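Local coordinates for glycosyl hydrolase, family 38 (Enterococcus faecalis, PDB 5KBP), which probably hydrolyses alpha-mannosidic linkages in carbohydrates, as expected of a metal-dependent alpha-mannosidase of glycoside hydrolase family 38, at residues P405-N410 with W504-L509; A462-K467 with T491-V496. All blocks are in the same frame, centred on the assembly; numbering follows the deposited sequence.

In the fold
The two contacts belong to neighbouring layers of one beta-rich domain, and their chemistry follows their depth. Contact 1, largely buried, joins strands 404-410 and 503-511 through regular backbone bonds, with mostly aromatic and aliphatic side chains filling in around them. Contact 2, only partly buried, joins strands 463-475 and 483-499 of a beta hairpin in the facing sheet; it has a bulge, a salt bridge and an exposed lysine. Strand 483-499 leads along the chain into 503-511, and contact 2 is nested within the loop that contact 1 closes. The layers meet where Leu-494 packs on Phe-406 and Leu-408, and Val-492 on Leu-509.

Contact 1: P405-N410 with W504-L509; sequences PFVLFN and WDSFAL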
loop_
_atom_site.group_PDB
_atom_site.type_symbol
_atom_site.label_atom_id
_atom_site.label_comp_id
_atom_site.label_asym_id
_atom_site.label_seq_id
_atom_site.Cartn_x
_atom_site.Cartn_y
_atom_site.Cartn_z
ATOM N N PRO A 405 -34.044 -5.209 -19.182
ATOM C CA PRO A 405 -34.361 -4.165 -18.204
ATOM C C PRO A 405 -33.142 -3.699 -17.424
ATOM O O PRO A 405 -32.164 -4.428 -17.242
ATOM C CB PRO A 405 -35.374 -4.850 -17.279
ATOM C CG PRO A 405 -35.006 -6.289 -17.338
ATOM C CD PRO A 405 -34.473 -6.544 -18.727
ATOM N N PHE A 406 -33.219 -2.452 -16.961
ATOM C CA PHE A 406 -32.192 -1.869 -16.111
ATOM C C PHE A 406 -32.855 -0.902 -15.142
ATOM O O PHE A 406 -33.952 -0.397 -15.396
ATOM C CB PHE A 406 -31.099 -1.167 -16.931
ATOM C CG PHE A 406 -31.612 -0.063 -17.813
ATOM C CD1 PHE A 406 -32.088 -0.338 -19.086
ATOM C CD2 PHE A 406 -31.607 1.252 -17.376
ATOM C CE1 PHE A 406 -32.559 0.675 -19.901
ATOM C CE2 PHE A 406 -32.076 2.271 -18.188
ATOM C CZ PHE A 406 -32.552 1.981 -19.451
ATOM N N VAL A 407 -32.175 -0.643 -14.025
ATOM C CA VAL A 407 -32.732 0.125 -12.916
ATOM C C VAL A 407 -31.826 1.313 -12.617
ATOM O O VAL A 407 -30.598 1.179 -12.592
ATOM C CB VAL A 407 -32.909 -0.752 -11.658
ATOM C CG1 VAL A 407 -33.576 0.038 -10.544
ATOM C CG2 VAL A 407 -33.712 -2.001 -11.986
ATOM N N LEU A 408 -32.440 2.472 -12.379
ATOM C CA LEU A 408 -31.736 3.697 -12.018
ATOM C C LEU A 408 -32.043 4.038 -10.566
ATOM O O LEU A 408 -33.213 4.177 -10.195
ATOM C CB LEU A 408 -32.140 4.853 -12.933
ATOM C CG LEU A 408 -31.384 4.987 -14.255
ATOM C CD1 LEU A 408 -32.047 6.021 -15.153
ATOM C CD2 LEU A 408 -29.934 5.359 -13.988
ATOM N N PHE A 409 -30.999 4.183 -9.754
ATOM C CA PHE A 409 -31.134 4.523 -8.345
ATOM C C PHE A 409 -30.681 5.956 -8.104
ATOM O O PHE A 409 -29.643 6.384 -8.619
ATOM C CB PHE A 409 -30.307 3.588 -7.459
ATOM C CG PHE A 409 -30.758 2.160 -7.484
ATOM C CD1 PHE A 409 -30.280 1.287 -8.447
ATOM C CD2 PHE A 409 -31.640 1.682 -6.529
ATOM C CE1 PHE A 409 -30.685 -0.032 -8.467
ATOM C CE2 PHE A 409 -32.049 0.364 -6.545
ATOM C CZ PHE A 409 -31.571 -0.494 -7.514
ATOM N N ASN A 410 -31.462 6.691 -7.319
ATOM C CA ASN A 410 -31.038 7.976 -6.769
ATOM C C ASN A 410 -30.672 7.711 -5.315
ATOM O O ASN A 410 -31.547 7.526 -4.469
ATOM C CB ASN A 410 -32.133 9.030 -6.898
ATOM C CG ASN A 410 -31.692 10.404 -6.398
ATOM O OD1 ASN A 410 -30.564 10.584 -5.938
ATOM N ND2 ASN A 410 -32.584 11.385 -6.507
ATOM N N TRP A 504 -35.949 4.591 -6.877
ATOM C CA TRP A 504 -35.425 3.919 -8.057
ATOM C C TRP A 504 -36.503 3.833 -9.125
ATOM O O TRP A 504 -37.687 3.670 -8.817
ATOM C CB TRP A 504 -34.880 2.516 -7.733
ATOM C CG TRP A 504 -35.895 1.513 -7.263
ATOM C CD1 TRP A 504 -36.819 0.860 -8.028
ATOM C CD2 TRP A 504 -36.059 1.018 -5.928
ATOM N NE1 TRP A 504 -37.561 0.006 -7.248
ATOM C CE2 TRP A 504 -37.114 0.084 -5.955
ATOM C CE3 TRP A 504 -35.424 1.283 -4.711
ATOM C CZ2 TRP A 504 -37.545 -0.589 -4.813
ATOM C CZ3 TRP A 504 -35.855 0.615 -3.578
ATOM C CH2 TRP A 504 -36.906 -0.309 -3.637
ATOM N N ASP A 505 -36.082 3.955 -10.380
ATOM C CA ASP A 505 -36.961 3.838 -11.532
ATOM C C ASP A 505 -36.437 2.749 -12.455
ATOM O O ASP A 505 -35.232 2.671 -12.717
ATOM C CB ASP A 505 -37.067 5.168 -12.289
ATOM C CG ASP A 505 -37.857 6.214 -11.525
ATOM O OD1 ASP A 505 -38.943 5.882 -11.004
ATOM O OD2 ASP A 505 -37.389 7.369 -11.441
ATOM N N SER A 506 -37.343 1.909 -12.941
ATOM C CA SER A 506 -36.989 0.794 -13.806
ATOM C C SER A 506 -37.345 1.114 -15.252
ATOM O O SER A 506 -38.396 1.697 -15.531
ATOM C CB SER A 506 -37.699 -0.487 -13.364
ATOM O OG SER A 506 -37.324 -0.844 -12.045
ATOM N N PHE A 507 -36.456 0.737 -16.165
ATOM C CA PHE A 507 -36.664 0.894 -17.597
ATOM C C PHE A 507 -36.252 -0.400 -18.289
ATOM O O PHE A 507 -35.747 -1.331 -17.657
ATOM C CB PHE A 507 -35.878 2.092 -18.145
ATOM C CG PHE A 507 -36.206 3.394 -17.468
ATOM C CD1 PHE A 507 -37.261 4.174 -17.911
ATOM C CD2 PHE A 507 -35.459 3.836 -16.390
ATOM C CE1 PHE A 507 -37.564 5.371 -17.292
ATOM C CE2 PHE A 507 -35.757 5.033 -15.765
ATOM C CZ PHE A 507 -36.811 5.801 -16.217
ATOM N N ALA A 508 -36.473 -0.462 -19.600
ATOM C CA ALA A 508 -36.119 -1.647 -20.366
ATOM C C ALA A 508 -35.704 -1.236 -21.769
ATOM O O ALA A 508 -36.020 -0.139 -22.237
ATOM C CB ALA A 508 -37.273 -2.653 -20.426
ATOM N N LEU A 509 -34.996 -2.141 -22.439
ATOM C CA LEU A 509 -34.479 -1.916 -23.785
ATOM C C LEU A 509 -35.111 -2.947 -24.709
ATOM O O LEU A 509 -34.774 -4.135 -24.644
ATOM C CB LEU A 509 -32.954 -2.014 -23.804
ATOM C CG LEU A 509 -32.195 -1.090 -24.756
ATOM C CD1 LEU A 509 -32.435 0.363 -24.387
ATOM C CD2 LEU A 509 -30.710 -1.413 -24.727
#
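Phe-406 and Phe-507 face each other across an antiparallel strand pair in one sheet of a two-layered beta fold. The strands run at 150° and are joined by two pairs of reciprocal backbone bonds, Phe-406 with Phe-507 and Leu-408 with Asp-505. Although 93 residues separate the segments in sequence, the ladder is regular, a worked example of how a sheet pairs strands far apart in sequence.

The tight part begins at the Phe-406 ring. Its CG sits between the backbone N and the carbonyl carbon (chi1 59°), and the ring is laid over the neighbouring strand. There Phe-507 CB comes over the ring face in a CH-pi contact, 4.0 Å from the centroid of the Phe-406 ring and 3.6 Å from its CZ. The same face of the sheet carries Leu-408, whose CD1 lies 3.9 Å from CE2 of Phe-507 as the two side chains cross obliquely. Leu-494 of the facing sheet packs on Phe-406 and Leu-408, and Val-422 on Phe-406, while Val-453 touches Phe-507.

The packing relaxes toward Asp-505. This partly exposed residue takes part chiefly through its backbone, for its side chain approaches no nearer than Asp-505 CB to Leu-408 O, 4.5 Å. Phe-507 is likewise partly exposed as a residue, although its CB lies against the Phe-406 ring.

On the other face the side chains of Val-407, Phe-409 and Trp-504 are buried. Phe-409 and Trp-504 lie side by side and point the same way, their ring planes inclined at 55°. The indole NE1 is satisfied by the carbonyl of Ala-816, outside the pair. Within this strand pair, the part of Trp-504 nearest the Phe-409 ring is its methylene: Trp-504 CB lies 3.6 Å from Phe-409 CD2.

Contact 2: A462-K467 with T491-V496; sequences ASRIVK and TVELSV
Arg-464 and Glu-493 run side by side from adjacent antiparallel strands of a beta hairpin, and their charged ends meet in a salt bridge. Both chains start with CG anti to the backbone N, but the arginine chain bends at chi3 (69°), which sets NE; the guanidinium lies side-on to the carboxylate. NE and NH2 both grip Glu-493 OE1, at 2.9 Å from NE and 2.8 Å from NH2. The guanidinium and carboxylate planes are 58° apart: NE meets OE1 nearly along its C-O axis, whereas NH2 arrives from above the carboxylate plane.

Val-466 borders this bridge. Its CG2 sits over one guanidinium face, offset toward the rim, and its side chain crosses that of Glu-493 at about a right angle, with CG2 3.7 Å from Glu-493 CB. Its position reflects a beta bulge, in which Val-466 and Lys-467 together oppose Thr-491: Val-466 N donates to Thr-491 O, and Thr-491 N to Lys-467 O.

Toward the facing layer, Ile-465 CD1 touches Val-492 CG2 at 3.9 Å, the two side chains meeting at a slant, while Val-453 packs on Val-492. At the exposed end Lys-467 extends past Thr-491, its CG 3.7 Å from Thr-491 OG1.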
loop_
_atom_site.group_PDB
_atom_site.type_symbol
_atom_site.label_atom_id
_atom_site.label_comp_id
_atom_site.label_asym_id
_atom_site.label_seq_id
_atom_site.Cartn_x
_atom_site.Cartn_y
_atom_site.Cartn_z
ATOM N N ALA A 462 -37.577 8.912 -24.280
ATOM C CA ALA A 462 -36.606 9.502 -25.190
ATOM C C ALA A 462 -35.189 9.112 -24.786
ATOM O O ALA A 462 -34.830 9.143 -23.605
ATOM C CB ALA A 462 -36.748 11.023 -25.209
ATOM N N SER A 463 -34.381 8.740 -25.775
ATOM C CA SER A 463 -33.021 8.286 -25.516
ATOM C C SER A 463 -32.195 8.442 -26.787
ATOM O O SER A 463 -32.683 8.907 -27.821
ATOM C CB SER A 463 -33.007 6.836 -25.026
ATOM O OG SER A 463 -33.354 5.945 -26.072
ATOM N N ARG A 464 -30.928 8.043 -26.695
ATOM C CA ARG A 464 -30.009 8.071 -27.825
ATOM C C ARG A 464 -28.965 6.986 -27.619
ATOM O O ARG A 464 -28.390 6.876 -26.532
ATOM C CB ARG A 464 -29.335 9.441 -27.964
ATOM C CG ARG A 464 -28.358 9.536 -29.127
ATOM C CD ARG A 464 -27.732 10.920 -29.227
ATOM N NE ARG A 464 -26.817 11.198 -28.123
ATOM C CZ ARG A 464 -25.505 10.995 -28.173
ATOM N NH1 ARG A 464 -24.950 10.512 -29.276
ATOM N NH2 ARG A 464 -24.746 11.276 -27.123
ATOM N N ILE A 465 -28.726 6.187 -28.656
ATOM C CA ILE A 465 -27.712 5.138 -28.598
ATOM C C ILE A 465 -26.347 5.797 -28.758
ATOM O O ILE A 465 -26.029 6.345 -29.816
ATOM C CB ILE A 465 -27.945 4.068 -29.669
ATOM C CG1 ILE A 465 -29.309 3.402 -29.468
ATOM C CG2 ILE A 465 -26.830 3.032 -29.639
ATOM C CD1 ILE A 465 -29.498 2.791 -28.094
ATOM N N VAL A 466 -25.536 5.748 -27.702
ATOM C CA VAL A 466 -24.240 6.423 -27.719
ATOM C C VAL A 466 -23.206 5.589 -28.464
ATOM O O VAL A 466 -22.586 6.051 -29.429
ATOM C CB VAL A 466 -23.778 6.737 -26.285
ATOM C CG1 VAL A 466 -22.396 7.369 -26.300
ATOM C CG2 VAL A 466 -24.780 7.647 -25.600
ATOM N N LYS A 467 -23.002 4.349 -28.026
ATOM C CA LYS A 467 -21.981 3.498 -28.623
ATOM C C LYS A 467 -22.296 2.042 -28.317
ATOM O O LYS A 467 -23.091 1.730 -27.426
ATOM C CB LYS A 467 -20.584 3.862 -28.111
ATOM C CG LYS A 467 -20.450 3.812 -26.596
ATOM C CD LYS A 467 -19.056 4.219 -26.146
ATOM C CE LYS A 467 -18.938 4.201 -24.631
ATOM N NZ LYS A 467 -17.575 4.592 -24.172
ATOM N N THR A 491 -24.696 1.328 -25.032
ATOM C CA THR A 491 -24.637 2.467 -24.120
ATOM C C THR A 491 -25.766 3.425 -24.482
ATOM O O THR A 491 -25.739 4.050 -25.547
ATOM C CB THR A 491 -23.275 3.154 -24.202
ATOM O OG1 THR A 491 -22.253 2.240 -23.781
ATOM C CG2 THR A 491 -23.246 4.381 -23.315
ATOM N N VAL A 492 -26.753 3.536 -23.597
ATOM C CA VAL A 492 -27.957 4.324 -23.837
ATOM C C VAL A 492 -27.898 5.584 -22.987
ATOM O O VAL A 492 -27.460 5.549 -21.832
ATOM C CB VAL A 492 -29.227 3.506 -23.532
ATOM C CG1 VAL A 492 -30.474 4.300 -23.885
ATOM C CG2 VAL A 492 -29.198 2.184 -24.285
ATOM N N GLU A 493 -28.344 6.699 -23.561
ATOM C CA GLU A 493 -28.315 8.000 -22.906
ATOM C C GLU A 493 -29.739 8.404 -22.545
ATOM O O GLU A 493 -30.609 8.465 -23.420
ATOM C CB GLU A 493 -27.667 9.046 -23.812
ATOM C CG GLU A 493 -27.230 10.313 -23.102
ATOM C CD GLU A 493 -26.459 11.250 -24.012
ATOM O OE1 GLU A 493 -26.795 11.326 -25.213
ATOM O OE2 GLU A 493 -25.512 11.904 -23.529
ATOM N N LEU A 494 -29.974 8.679 -21.264
ATOM C CA LEU A 494 -31.283 9.086 -20.777
ATOM C C LEU A 494 -31.210 10.484 -20.177
ATOM O O LEU A 494 -30.174 10.899 -19.651
ATOM C CB LEU A 494 -31.824 8.103 -19.725
ATOM C CG LEU A 494 -32.138 6.676 -20.180
ATOM C CD1 LEU A 494 -32.762 5.880 -19.045
ATOM C CD2 LEU A 494 -33.056 6.687 -21.390
ATOM N N SER A 495 -32.325 11.205 -20.262
ATOM C CA SER A 495 -32.457 12.546 -19.696
ATOM C C SER A 495 -33.382 12.449 -18.487
ATOM O O SER A 495 -34.607 12.400 -18.633
ATOM C CB SER A 495 -32.990 13.529 -20.733
ATOM O OG SER A 495 -33.134 14.827 -20.181
ATOM N N VAL A 496 -32.793 12.417 -17.294
ATOM C CA VAL A 496 -33.533 12.286 -16.044
ATOM C C VAL A 496 -33.763 13.675 -15.465
ATOM O O VAL A 496 -32.812 14.448 -15.283
ATOM C CB VAL A 496 -32.785 11.386 -15.047
ATOM C CG1 VAL A 496 -33.501 11.363 -13.708
ATOM C CG2 VAL A 496 -32.653 9.979 -15.611
#